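Local coordinates for protein trehalose monomycolate exporter MmpL3 (Mycobacterium tuberculosis, PDB 7NVH) that exports trehalose monomycolate, the carrier of mycolic acids for the mycobacterial cell envelope, across the inner membrane, probably as an RND-type transporter, at residues 190-195 with 678-683; 449-454 with 510-515; 72-77 with 125-130. One frame throughout, in Å; residues are numbered along the deposited sequence.

Contact 1: 190-195 with 678-683; sequences PLVAVV and ALIVAV
Aliphatic side chains carry most of the contact between 190-195 and 678-683, two helical segments that run almost exactly antiparallel (170°) with their axes 9.8 Å apart. One set of contacts centres on Val683. Its CG1 branch, anti to the backbone N (chi1 167°), reaches across to Leu191, where CD2 lies 3.6 Å from Val683 CG1. The two side chains cross obliquely, the CD2 methyl of Leu191 lying against both branches of the valine. The same Val683 CG1 also meets Val192 CG2 at 3.9 Å, the two valines lying antiparallel, side against side.

A second set gathers on Ile680. Its CG1 lies beside its own backbone N and anti to the carbonyl carbon, which turns it toward the other helix. There Val195 CG1 approaches Ile680 CG1 to 3.9 Å in an oblique crossing. Val192 CG1 stands 4.2 Å from Ile680 CG1, with the two side chains crossing at about a right angle. Val192 thus divides its branches, CG1 to the isoleucine and CG2 to Val683. The valines and the isoleucine bring methyls near the backbone and mesh at this separation, while the longer Leu191 reaches in from the edge.

Polar groups contribute within each helix rather than between them. Main-chain bonds such as Val195 N to Leu191 O and Val683 N to Leu679 O use the peptide groups, as an apolar setting requires, whereas Pro190 has no N-H to give and marks a kink. Leu191 lies on the surface, probably toward lipid, while Val192 and Ile680 are buried and both touch Ile250 of helix 248-265. Such an antiparallel pairing of apolar helix faces is characteristic of the transmembrane bundle of RND permeases, here joining helices from the two MMPL-homologous regions of the chain.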
loop_
_atom_site.group_PDB
_atom_site.type_symbol
_atom_site.label_atom_id
_atom_site.label_comp_id
_atom_site.label_asym_id
_atom_site.label_seq_id
_atom_site.Cartn_x
_atom_site.Cartn_y
_atom_site.Cartn_z
ATOM N N PRO A 190 16.125 6.674 14.692
ATOM C CA PRO A 190 16.735 6.883 16.016
ATOM C C PRO A 190 15.869 6.380 17.156
ATOM O O PRO A 190 16.398 5.852 18.142
ATOM C CB PRO A 190 16.934 8.403 16.072
ATOM C CG PRO A 190 15.923 8.942 15.145
ATOM C CD PRO A 190 15.851 7.959 14.025
ATOM N N LEU A 191 14.547 6.519 17.051
ATOM C CA LEU A 191 13.670 6.005 18.096
ATOM C C LEU A 191 13.690 4.484 18.159
ATOM O O LEU A 191 13.696 3.917 19.258
ATOM C CB LEU A 191 12.249 6.518 17.877
ATOM C CG LEU A 191 11.247 6.247 18.995
ATOM C CD1 LEU A 191 11.722 6.896 20.282
ATOM C CD2 LEU A 191 9.878 6.778 18.614
ATOM N N VAL A 192 13.721 3.812 17.008
ATOM C CA VAL A 192 13.897 2.365 17.005
ATOM C C VAL A 192 15.259 1.989 17.570
ATOM O O VAL A 192 15.389 0.973 18.260
ATOM C CB VAL A 192 13.695 1.806 15.585
ATOM C CG1 VAL A 192 14.251 0.399 15.472
ATOM C CG2 VAL A 192 12.221 1.812 15.226
ATOM N N ALA A 193 16.291 2.794 17.308
ATOM C CA ALA A 193 17.599 2.524 17.892
ATOM C C ALA A 193 17.556 2.615 19.411
ATOM O O ALA A 193 18.166 1.796 20.106
ATOM C CB ALA A 193 18.636 3.493 17.325
ATOM N N VAL A 194 16.843 3.606 19.947
ATOM C CA VAL A 194 16.724 3.728 21.399
ATOM C C VAL A 194 15.933 2.560 21.976
ATOM O O VAL A 194 16.269 2.032 23.044
ATOM C CB VAL A 194 16.100 5.080 21.784
ATOM C CG1 VAL A 194 16.048 5.219 23.292
ATOM C CG2 VAL A 194 16.908 6.216 21.195
ATOM N N VAL A 195 14.873 2.137 21.285
ATOM C CA VAL A 195 14.112 0.974 21.741
ATOM C C VAL A 195 15.000 -0.265 21.772
ATOM O O VAL A 195 14.977 -1.046 22.734
ATOM C CB VAL A 195 12.877 0.758 20.850
ATOM C CG1 VAL A 195 12.237 -0.584 21.148
ATOM C CG2 VAL A 195 11.877 1.878 21.059
ATOM N N ALA A 678 6.795 -5.676 18.624
ATOM C CA ALA A 678 5.558 -4.941 18.402
ATOM C C ALA A 678 5.779 -3.444 18.548
ATOM O O ALA A 678 5.263 -2.659 17.750
ATOM C CB ALA A 678 4.479 -5.420 19.369
ATOM N N LEU A 679 6.548 -3.030 19.557
ATOM C CA LEU A 679 6.846 -1.610 19.714
ATOM C C LEU A 679 7.637 -1.078 18.530
ATOM O O LEU A 679 7.399 0.043 18.069
ATOM C CB LEU A 679 7.610 -1.368 21.014
ATOM C CG LEU A 679 6.819 -1.539 22.307
ATOM C CD1 LEU A 679 7.736 -1.414 23.510
ATOM C CD2 LEU A 679 5.702 -0.516 22.376
ATOM N N ILE A 680 8.588 -1.864 18.024
ATOM C CA ILE A 680 9.410 -1.418 16.903
ATOM C C ILE A 680 8.550 -1.202 15.666
ATOM O O ILE A 680 8.635 -0.162 14.997
ATOM C CB ILE A 680 10.541 -2.427 16.638
ATOM C CG1 ILE A 680 11.706 -2.174 17.595
ATOM C CG2 ILE A 680 11.003 -2.349 15.194
ATOM C CD1 ILE A 680 12.825 -3.175 17.466
ATOM N N VAL A 681 7.693 -2.174 15.347
ATOM C CA VAL A 681 6.851 -2.015 14.166
ATOM C C VAL A 681 5.811 -0.926 14.384
ATOM O O VAL A 681 5.438 -0.223 13.440
ATOM C CB VAL A 681 6.195 -3.346 13.769
ATOM C CG1 VAL A 681 5.552 -3.219 12.403
ATOM C CG2 VAL A 681 7.226 -4.436 13.743
ATOM N N ALA A 682 5.326 -0.758 15.616
ATOM C CA ALA A 682 4.390 0.321 15.896
ATOM C C ALA A 682 5.038 1.678 15.674
ATOM O O ALA A 682 4.415 2.581 15.113
ATOM C CB ALA A 682 3.863 0.205 17.326
ATOM N N VAL A 683 6.290 1.840 16.104
ATOM C CA VAL A 683 7.005 3.090 15.862
ATOM C C VAL A 683 7.205 3.312 14.370
ATOM O O VAL A 683 6.995 4.420 13.855
ATOM C CB VAL A 683 8.346 3.092 16.617
ATOM C CG1 VAL A 683 9.227 4.220 16.123
ATOM C CG2 VAL A 683 8.109 3.218 18.109
#

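Contact 2: 449-454 with 510-515; sequences TNPLTL and VLQNGL. With AV0 (Lauryl Maltose Neopentyl Glycol), chain B.
Gln512, on the strand that contains 510-514, makes a clear path across the contact from base to tip. Gln512 CB stands beside the neighbouring strand, 3.7 Å from Leu452 O and 4.0 Å from Thr453 CG2. With chi1 at 54°, CG takes the crowded position between backbone N and carbonyl carbon, and chi2 of -171° then extends the chain. At the tip, Gln512 OE1 comes 3.9 Å from Thr453 CG2 and 4.0 Å from Pro451 CG, so the glutamine lies alongside both residues and points the same way. A long amide suits this partly exposed face: its CB and its amide oxygen flank the threonine methyl, CG bridging between them, and the side chain also touches Arg496. Thr453 CB in turn meets Val510 CG2, 3.7 Å away.

Beneath these side chains, the antiparallel backbones are zipped by two pairs of hydrogen bonds. Leu452 N reaches Asn513 O at 2.6 Å, and Asn513 N returns a bond to Leu452 O. Leu454 and Leu511 likewise bond in both directions, with Leu511 N 2.9 Å from Leu454 O. In each pair, the donor from 451-454 stands above the carbonyl plane, while the return bond lies in it. Just ahead of Pro451, Asn450 turns to the bound detergent, and its ND2 is 3.1 Å from AV0 OCB.

The two strands are the central pair of a four-stranded antiparallel sheet, with 494-495 beside 508-514 and 540-543 beside 451-457. The topology is that of a ferredoxin-like fold, as in the porter subdomains of RND proteins. Leu454 and Leu511, on the face opposite Gln512, are buried against Ala476 and Ile469 of helix 466-476, and Leu452 packs on Pro545 and Ala546 at the start of helix 544-556.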
loop_
_atom_site.group_PDB
_atom_site.type_symbol
_atom_site.label_atom_id
_atom_site.label_comp_id
_atom_site.label_asym_id
_atom_site.label_seq_id
_atom_site.Cartn_x
_atom_site.Cartn_y
_atom_site.Cartn_z
ATOM N N THR A 449 -15.171 18.434 -15.283
ATOM C CA THR A 449 -16.206 17.471 -15.610
ATOM C C THR A 449 -15.667 16.068 -15.390
ATOM O O THR A 449 -14.478 15.802 -15.588
ATOM C CB THR A 449 -16.685 17.630 -17.055
ATOM O OG1 THR A 449 -15.553 17.733 -17.925
ATOM C CG2 THR A 449 -17.539 18.877 -17.195
ATOM N N ASN A 450 -16.555 15.168 -14.972
ATOM C CA ASN A 450 -16.220 13.774 -14.709
ATOM C C ASN A 450 -17.195 12.926 -15.515
ATOM O O ASN A 450 -18.107 12.301 -14.953
ATOM C CB ASN A 450 -16.297 13.458 -13.218
ATOM C CG ASN A 450 -15.594 12.178 -12.864
ATOM O OD1 ASN A 450 -15.018 11.523 -13.726
ATOM N ND2 ASN A 450 -15.635 11.807 -11.591
ATOM N N PRO A 451 -17.037 12.883 -16.834
ATOM C CA PRO A 451 -18.076 12.318 -17.695
ATOM C C PRO A 451 -17.949 10.814 -17.887
ATOM O O PRO A 451 -16.911 10.202 -17.632
ATOM C CB PRO A 451 -17.842 13.051 -19.020
ATOM C CG PRO A 451 -16.369 13.237 -19.053
ATOM C CD PRO A 451 -15.927 13.445 -17.623
ATOM N N LEU A 452 -19.050 10.227 -18.347
ATOM C CA LEU A 452 -19.082 8.853 -18.822
ATOM C C LEU A 452 -19.075 8.879 -20.342
ATOM O O LEU A 452 -19.847 9.621 -20.953
ATOM C CB LEU A 452 -20.322 8.119 -18.313
ATOM C CG LEU A 452 -20.325 7.663 -16.856
ATOM C CD1 LEU A 452 -21.654 7.024 -16.512
ATOM C CD2 LEU A 452 -19.186 6.696 -16.600
ATOM N N THR A 453 -18.210 8.074 -20.949
ATOM C CA THR A 453 -17.975 8.123 -22.384
ATOM C C THR A 453 -18.454 6.839 -23.045
ATOM O O THR A 453 -18.071 5.741 -22.630
ATOM C CB THR A 453 -16.493 8.341 -22.685
ATOM O OG1 THR A 453 -15.794 7.098 -22.553
ATOM C CG2 THR A 453 -15.901 9.349 -21.721
ATOM N N LEU A 454 -19.284 6.983 -24.075
ATOM C CA LEU A 454 -19.701 5.870 -24.917
ATOM C C LEU A 454 -18.827 5.864 -26.161
ATOM O O LEU A 454 -18.793 6.854 -26.897
ATOM C CB LEU A 454 -21.171 5.989 -25.311
ATOM C CG LEU A 454 -22.204 6.264 -24.224
ATOM C CD1 LEU A 454 -23.504 6.715 -24.859
ATOM C CD2 LEU A 454 -22.425 5.029 -23.376
ATOM N N VAL A 510 -16.708 8.850 -30.083
ATOM C CA VAL A 510 -16.989 8.777 -28.655
ATOM C C VAL A 510 -17.826 9.980 -28.241
ATOM O O VAL A 510 -17.526 11.117 -28.621
ATOM C CB VAL A 510 -15.692 8.672 -27.828
ATOM C CG1 VAL A 510 -14.816 9.869 -28.043
ATOM C CG2 VAL A 510 -16.016 8.540 -26.355
ATOM N N LEU A 511 -18.898 9.717 -27.499
ATOM C CA LEU A 511 -19.749 10.725 -26.886
ATOM C C LEU A 511 -19.500 10.730 -25.385
ATOM O O LEU A 511 -18.904 9.803 -24.838
ATOM C CB LEU A 511 -21.225 10.443 -27.177
ATOM C CG LEU A 511 -21.596 10.049 -28.605
ATOM C CD1 LEU A 511 -23.081 9.773 -28.703
ATOM C CD2 LEU A 511 -21.191 11.125 -29.586
ATOM N N GLN A 512 -19.962 11.781 -24.709
ATOM C CA GLN A 512 -19.731 11.856 -23.273
ATOM C C GLN A 512 -20.705 12.821 -22.613
ATOM O O GLN A 512 -21.029 13.869 -23.173
ATOM C CB GLN A 512 -18.290 12.282 -22.971
ATOM C CG GLN A 512 -17.866 13.570 -23.638
ATOM C CD GLN A 512 -16.383 13.828 -23.499
ATOM O OE1 GLN A 512 -15.645 12.998 -22.971
ATOM N NE2 GLN A 512 -15.937 14.985 -23.967
ATOM N N ASN A 513 -21.173 12.441 -21.425
ATOM C CA ASN A 513 -21.846 13.334 -20.492
ATOM C C ASN A 513 -21.400 13.015 -19.077
ATOM O O ASN A 513 -21.079 11.870 -18.754
ATOM C CB ASN A 513 -23.374 13.226 -20.527
ATOM C CG ASN A 513 -24.018 14.307 -21.350
ATOM O OD1 ASN A 513 -23.354 15.230 -21.816
ATOM N ND2 ASN A 513 -25.334 14.231 -21.490
ATOM N N GLY A 514 -21.394 14.038 -18.236
ATOM C CA GLY A 514 -21.315 13.815 -16.812
ATOM C C GLY A 514 -22.679 13.492 -16.246
ATOM O O GLY A 514 -23.711 13.687 -16.884
ATOM N N LEU A 515 -22.686 12.985 -15.020
ATOM C CA LEU A 515 -23.929 12.594 -14.374
ATOM C C LEU A 515 -24.039 13.281 -13.024
ATOM O O LEU A 515 -23.069 13.326 -12.261
ATOM C CB LEU A 515 -24.025 11.068 -14.218
ATOM C CG LEU A 515 -23.175 10.317 -13.193
ATOM C CD1 LEU A 515 -23.731 8.924 -12.996
ATOM C CD2 LEU A 515 -21.723 10.246 -13.622
HETATM C C1 AV0 B . -4.905 9.009 -13.634
HETATM O O1 AV0 B . -5.209 9.393 -12.336
HETATM C C2 AV0 B . -4.174 7.681 -13.632
HETATM O O2 AV0 B . -2.959 7.824 -12.895
HETATM C C3 AV0 B . -3.851 7.236 -15.025
HETATM O O3 AV0 B . -3.346 5.874 -14.945
HETATM C C4 AV0 B . -5.015 7.273 -15.956
HETATM O O4 AV0 B . -4.524 7.245 -17.345
HETATM C C5 AV0 B . -5.887 8.523 -15.821
HETATM O O5 AV0 B . -6.162 8.903 -14.413
HETATM C C6 AV0 B . -7.190 8.278 -16.507
HETATM O O6 AV0 B . -8.240 8.582 -15.623
HETATM C CAA AV0 B . 2.180 7.952 -4.076
HETATM C CAB AV0 B . -9.386 21.200 -14.443
HETATM O OAI AV0 B . -4.259 3.401 -15.764
HETATM O OAJ AV0 B . -16.113 16.510 -10.509
HETATM O OAL AV0 B . -12.522 9.980 -7.273
HETATM O OAN AV0 B . -12.777 13.946 -11.495
HETATM O OAP AV0 B . -9.981 14.099 -11.730
HETATM O OAQ AV0 B . -6.913 3.883 -19.708
HETATM O OAR AV0 B . -17.535 14.156 -8.539
HETATM O OAS AV0 B . -3.287 4.056 -19.888
HETATM O OAT AV0 B . -16.639 12.588 -6.289
HETATM O OAU AV0 B . -5.902 6.599 -19.701
HETATM O OAV AV0 B . -14.036 11.624 -6.582
HETATM C CAW AV0 B . 1.490 8.622 -5.250
HETATM C CAX AV0 B . -8.805 20.819 -13.044
HETATM C CAY AV0 B . 1.050 7.566 -6.252
HETATM C CAZ AV0 B . -8.854 19.276 -12.863
HETATM C CBA AV0 B . 0.072 8.189 -7.248
HETATM C CBB AV0 B . -8.341 18.921 -11.449
HETATM C CBC AV0 B . -1.063 8.889 -6.476
HETATM C CBD AV0 B . -8.530 17.396 -11.174
HETATM C CBE AV0 B . -2.242 9.201 -7.453
HETATM C CBF AV0 B . -7.612 16.983 -10.005
HETATM C CBG AV0 B . -1.715 10.070 -8.673
HETATM C CBH AV0 B . -7.706 15.426 -9.781
HETATM C CBI AV0 B . -2.634 9.811 -9.925
HETATM C CBJ AV0 B . -6.274 14.858 -9.554
HETATM C CBK AV0 B . -3.701 10.985 -10.067
HETATM C CBL AV0 B . -6.337 13.296 -9.429
HETATM C CBM AV0 B . -4.405 3.050 -17.121
HETATM C CBN AV0 B . -15.603 16.327 -9.211
HETATM C CBP AV0 B . -12.290 10.017 -8.662
HETATM C CBQ AV0 B . -5.163 10.419 -9.834
HETATM C CBR AV0 B . -5.914 12.665 -10.800
HETATM C CBS AV0 B . -5.999 10.596 -12.298
HETATM C CBT AV0 B . -7.693 10.834 -10.360
HETATM O OBV AV0 B . -8.576 11.751 -11.036
HETATM O OBX AV0 B . -10.332 10.991 -9.680
HETATM O OBY AV0 B . -5.598 5.158 -17.224
HETATM O OBZ AV0 B . -13.861 14.753 -8.603
HETATM O OCB AV0 B . -13.738 12.516 -9.240
HETATM C CCC AV0 B . -5.592 3.758 -17.700
HETATM C CCD AV0 B . -15.272 14.863 -8.993
HETATM C CCF AV0 B . -11.613 11.317 -9.028
HETATM C CCH AV0 B . -11.865 13.303 -10.536
HETATM C CCJ AV0 B . -9.684 12.161 -10.300
HETATM C CCL AV0 B . -10.638 12.915 -11.235
HETATM C CCM AV0 B . -6.180 11.131 -10.810
HETATM C CCN AV0 B . -5.574 3.646 -19.227
HETATM C CCO AV0 B . -16.228 14.290 -7.944
HETATM C CCQ AV0 B . -12.544 12.118 -9.940
HETATM C CCR AV0 B . -4.516 5.938 -17.845
HETATM C CCS AV0 B . -13.504 13.377 -8.189
HETATM C CCT AV0 B . -4.660 4.586 -19.923
HETATM C CCU AV0 B . -15.801 12.956 -7.438
HETATM C CCV AV0 B . -4.664 5.960 -19.359
HETATM C CCW AV0 B . -14.398 12.954 -7.026
#

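Contact 3: 72-77 with 125-130; sequences IFQAPA and KKYTFV
Phe73, a buried aromatic well suited to the space between sheet and helix, has more of its surface against the partner strand than any other residue here. Its CE1 edge meets Val130 CG2 in the plane of the ring at 3.9 Å, Phe73 CB rests 4.0 Å from Thr128 CG2, and Trp86 and Val90 of helix 84-94 close over it. The backbone here is gripped twice: Phe73 N approaches Thr128 O nearly along the C=O axis (C=O...N 173°), and Thr128 N bonds back to Phe73 O at 3.0 Å. Thr128 OG1 is satisfied by Met120 O.

The strands 70-74 and 127-131 form the inner pair of a four-stranded antiparallel sheet in a ferredoxin-like subdomain. On its other face, Ile72 CG2 touches the edge of the Tyr127 ring at CD1, 3.5 Å away, and the Phe129 ring turns off to Phe440, Phe444 and Tyr447. Gln74 and Tyr127 are only partly exposed. Gln74 lays its CB and CG over one face of the ring, amide and ring planes 41° apart and OE1 2.9 Å from Tyr127 OH, while Tyr127 also packs on Glu439 and Leu443 of helix 434-443.

The fit loosens at Ala75, whose N still reaches Lys126 O, but at 3.3 Å and from above the carbonyl plane. Beyond it, Pro76 centres an inverse gamma turn, and the Lys126 chain leads away from the partner strand.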
loop_
_atom_site.group_PDB
_atom_site.type_symbol
_atom_site.label_atom_id
_atom_site.label_comp_id
_atom_site.label_asym_id
_atom_site.label_seq_id
_atom_site.Cartn_x
_atom_site.Cartn_y
_atom_site.Cartn_z
ATOM N N ILE A 72 -4.484 30.325 -11.440
ATOM C CA ILE A 72 -5.499 31.303 -11.072
ATOM C C ILE A 72 -4.816 32.634 -10.793
ATOM O O ILE A 72 -3.964 32.731 -9.905
ATOM C CB ILE A 72 -6.298 30.834 -9.852
ATOM C CG1 ILE A 72 -7.055 29.550 -10.174
ATOM C CG2 ILE A 72 -7.272 31.905 -9.428
ATOM C CD1 ILE A 72 -7.649 28.897 -8.959
ATOM N N PHE A 73 -5.197 33.660 -11.541
ATOM C CA PHE A 73 -4.628 34.990 -11.393
ATOM C C PHE A 73 -5.619 35.908 -10.692
ATOM O O PHE A 73 -6.829 35.809 -10.906
ATOM C CB PHE A 73 -4.240 35.561 -12.755
ATOM C CG PHE A 73 -3.078 34.861 -13.387
ATOM C CD1 PHE A 73 -3.279 33.843 -14.296
ATOM C CD2 PHE A 73 -1.784 35.211 -13.058
ATOM C CE1 PHE A 73 -2.212 33.194 -14.872
ATOM C CE2 PHE A 73 -0.714 34.565 -13.630
ATOM C CZ PHE A 73 -0.928 33.555 -14.538
ATOM N N GLN A 74 -5.100 36.795 -9.851
ATOM C CA GLN A 74 -5.916 37.667 -9.023
ATOM C C GLN A 74 -5.642 39.123 -9.372
ATOM O O GLN A 74 -4.518 39.496 -9.711
ATOM C CB GLN A 74 -5.643 37.409 -7.534
ATOM C CG GLN A 74 -6.270 38.413 -6.585
ATOM C CD GLN A 74 -6.508 37.839 -5.206
ATOM O OE1 GLN A 74 -6.012 36.764 -4.875
ATOM N NE2 GLN A 74 -7.274 38.555 -4.393
ATOM N N ALA A 75 -6.686 39.947 -9.276
ATOM C CA ALA A 75 -6.596 41.347 -9.649
ATOM C C ALA A 75 -5.646 42.099 -8.716
ATOM O O ALA A 75 -5.347 41.637 -7.613
ATOM C CB ALA A 75 -7.984 41.978 -9.619
ATOM N N PRO A 76 -5.142 43.265 -9.148
ATOM C CA PRO A 76 -4.123 43.995 -8.369
ATOM C C PRO A 76 -4.675 44.691 -7.128
ATOM O O PRO A 76 -4.436 45.879 -6.896
ATOM C CB PRO A 76 -3.590 45.006 -9.393
ATOM C CG PRO A 76 -3.916 44.454 -10.704
ATOM C CD PRO A 76 -5.213 43.750 -10.534
ATOM N N ALA A 77 -5.415 43.942 -6.307
ATOM C CA ALA A 77 -5.871 44.406 -4.994
ATOM C C ALA A 77 -6.614 45.742 -5.104
ATOM O O ALA A 77 -6.158 46.787 -4.639
ATOM C CB ALA A 77 -4.694 44.508 -4.017
ATOM N N LYS A 125 -15.180 39.913 -12.181
ATOM C CA LYS A 125 -13.916 40.200 -12.855
ATOM C C LYS A 125 -12.820 40.524 -11.843
ATOM O O LYS A 125 -12.245 41.609 -11.836
ATOM C CB LYS A 125 -14.077 41.339 -13.867
ATOM C CG LYS A 125 -14.971 41.016 -15.050
ATOM C CD LYS A 125 -14.575 39.714 -15.708
ATOM C CE LYS A 125 -15.218 39.594 -17.070
ATOM N NZ LYS A 125 -15.234 40.910 -17.763
ATOM N N LYS A 126 -12.553 39.563 -10.966
ATOM C CA LYS A 126 -11.439 39.694 -10.040
ATOM C C LYS A 126 -10.625 38.419 -9.902
ATOM O O LYS A 126 -9.615 38.431 -9.196
ATOM C CB LYS A 126 -11.933 40.140 -8.657
ATOM C CG LYS A 126 -12.262 41.618 -8.593
ATOM C CD LYS A 126 -12.629 42.057 -7.196
ATOM C CE LYS A 126 -12.924 43.544 -7.171
ATOM N NZ LYS A 126 -14.072 43.874 -8.058
ATOM N N TYR A 127 -11.026 37.333 -10.548
ATOM C CA TYR A 127 -10.230 36.122 -10.611
ATOM C C TYR A 127 -10.328 35.579 -12.024
ATOM O O TYR A 127 -11.392 35.638 -12.644
ATOM C CB TYR A 127 -10.716 35.067 -9.615
ATOM C CG TYR A 127 -10.156 35.215 -8.223
ATOM C CD1 TYR A 127 -9.151 34.381 -7.767
ATOM C CD2 TYR A 127 -10.654 36.172 -7.355
ATOM C CE1 TYR A 127 -8.644 34.508 -6.495
ATOM C CE2 TYR A 127 -10.154 36.307 -6.084
ATOM C CZ TYR A 127 -9.151 35.472 -5.657
ATOM O OH TYR A 127 -8.648 35.603 -4.384
ATOM N N THR A 128 -9.217 35.059 -12.534
ATOM C CA THR A 128 -9.203 34.442 -13.848
ATOM C C THR A 128 -8.133 33.367 -13.858
ATOM O O THR A 128 -7.209 33.381 -13.042
ATOM C CB THR A 128 -8.947 35.465 -14.957
ATOM O OG1 THR A 128 -8.910 34.798 -16.222
ATOM C CG2 THR A 128 -7.627 36.164 -14.729
ATOM N N PHE A 129 -8.266 32.429 -14.786
ATOM C CA PHE A 129 -7.310 31.342 -14.888
ATOM C C PHE A 129 -7.039 31.033 -16.350
ATOM O O PHE A 129 -7.859 31.314 -17.226
ATOM C CB PHE A 129 -7.799 30.085 -14.159
ATOM C CG PHE A 129 -8.827 29.301 -14.915
ATOM C CD1 PHE A 129 -8.507 28.081 -15.476
ATOM C CD2 PHE A 129 -10.117 29.771 -15.049
ATOM C CE1 PHE A 129 -9.449 27.354 -16.163
ATOM C CE2 PHE A 129 -11.061 29.045 -15.734
ATOM C CZ PHE A 129 -10.728 27.838 -16.292
ATOM N N VAL A 130 -5.865 30.463 -16.601
ATOM C CA VAL A 130 -5.485 29.985 -17.919
ATOM C C VAL A 130 -5.088 28.526 -17.789
ATOM O O VAL A 130 -4.614 28.083 -16.738
ATOM C CB VAL A 130 -4.335 30.810 -18.535
ATOM C CG1 VAL A 130 -4.747 32.258 -18.682
ATOM C CG2 VAL A 130 -3.090 30.697 -17.684
#

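Along the chain, contact 3 closes first, contact 1 then opens, and contact 2 forms and closes before 678-683 completes contact 1. Contact 1 lies in the membrane bundle, its centre about 50 Å from the centre of either sheet contact. Contacts 2 and 3 are about 30 Å apart between centres and about 10 Å between nearest atoms. They share no sheet, but each occupies the central strand pair of a separate sheet with the same strand order, one in each MMPL-homologous region. This repetition is consistent with the duplicated architecture of RND proteins. The bound detergent comes near both, touching Asn450 and lying about 6 Å from the Phe129 side chain.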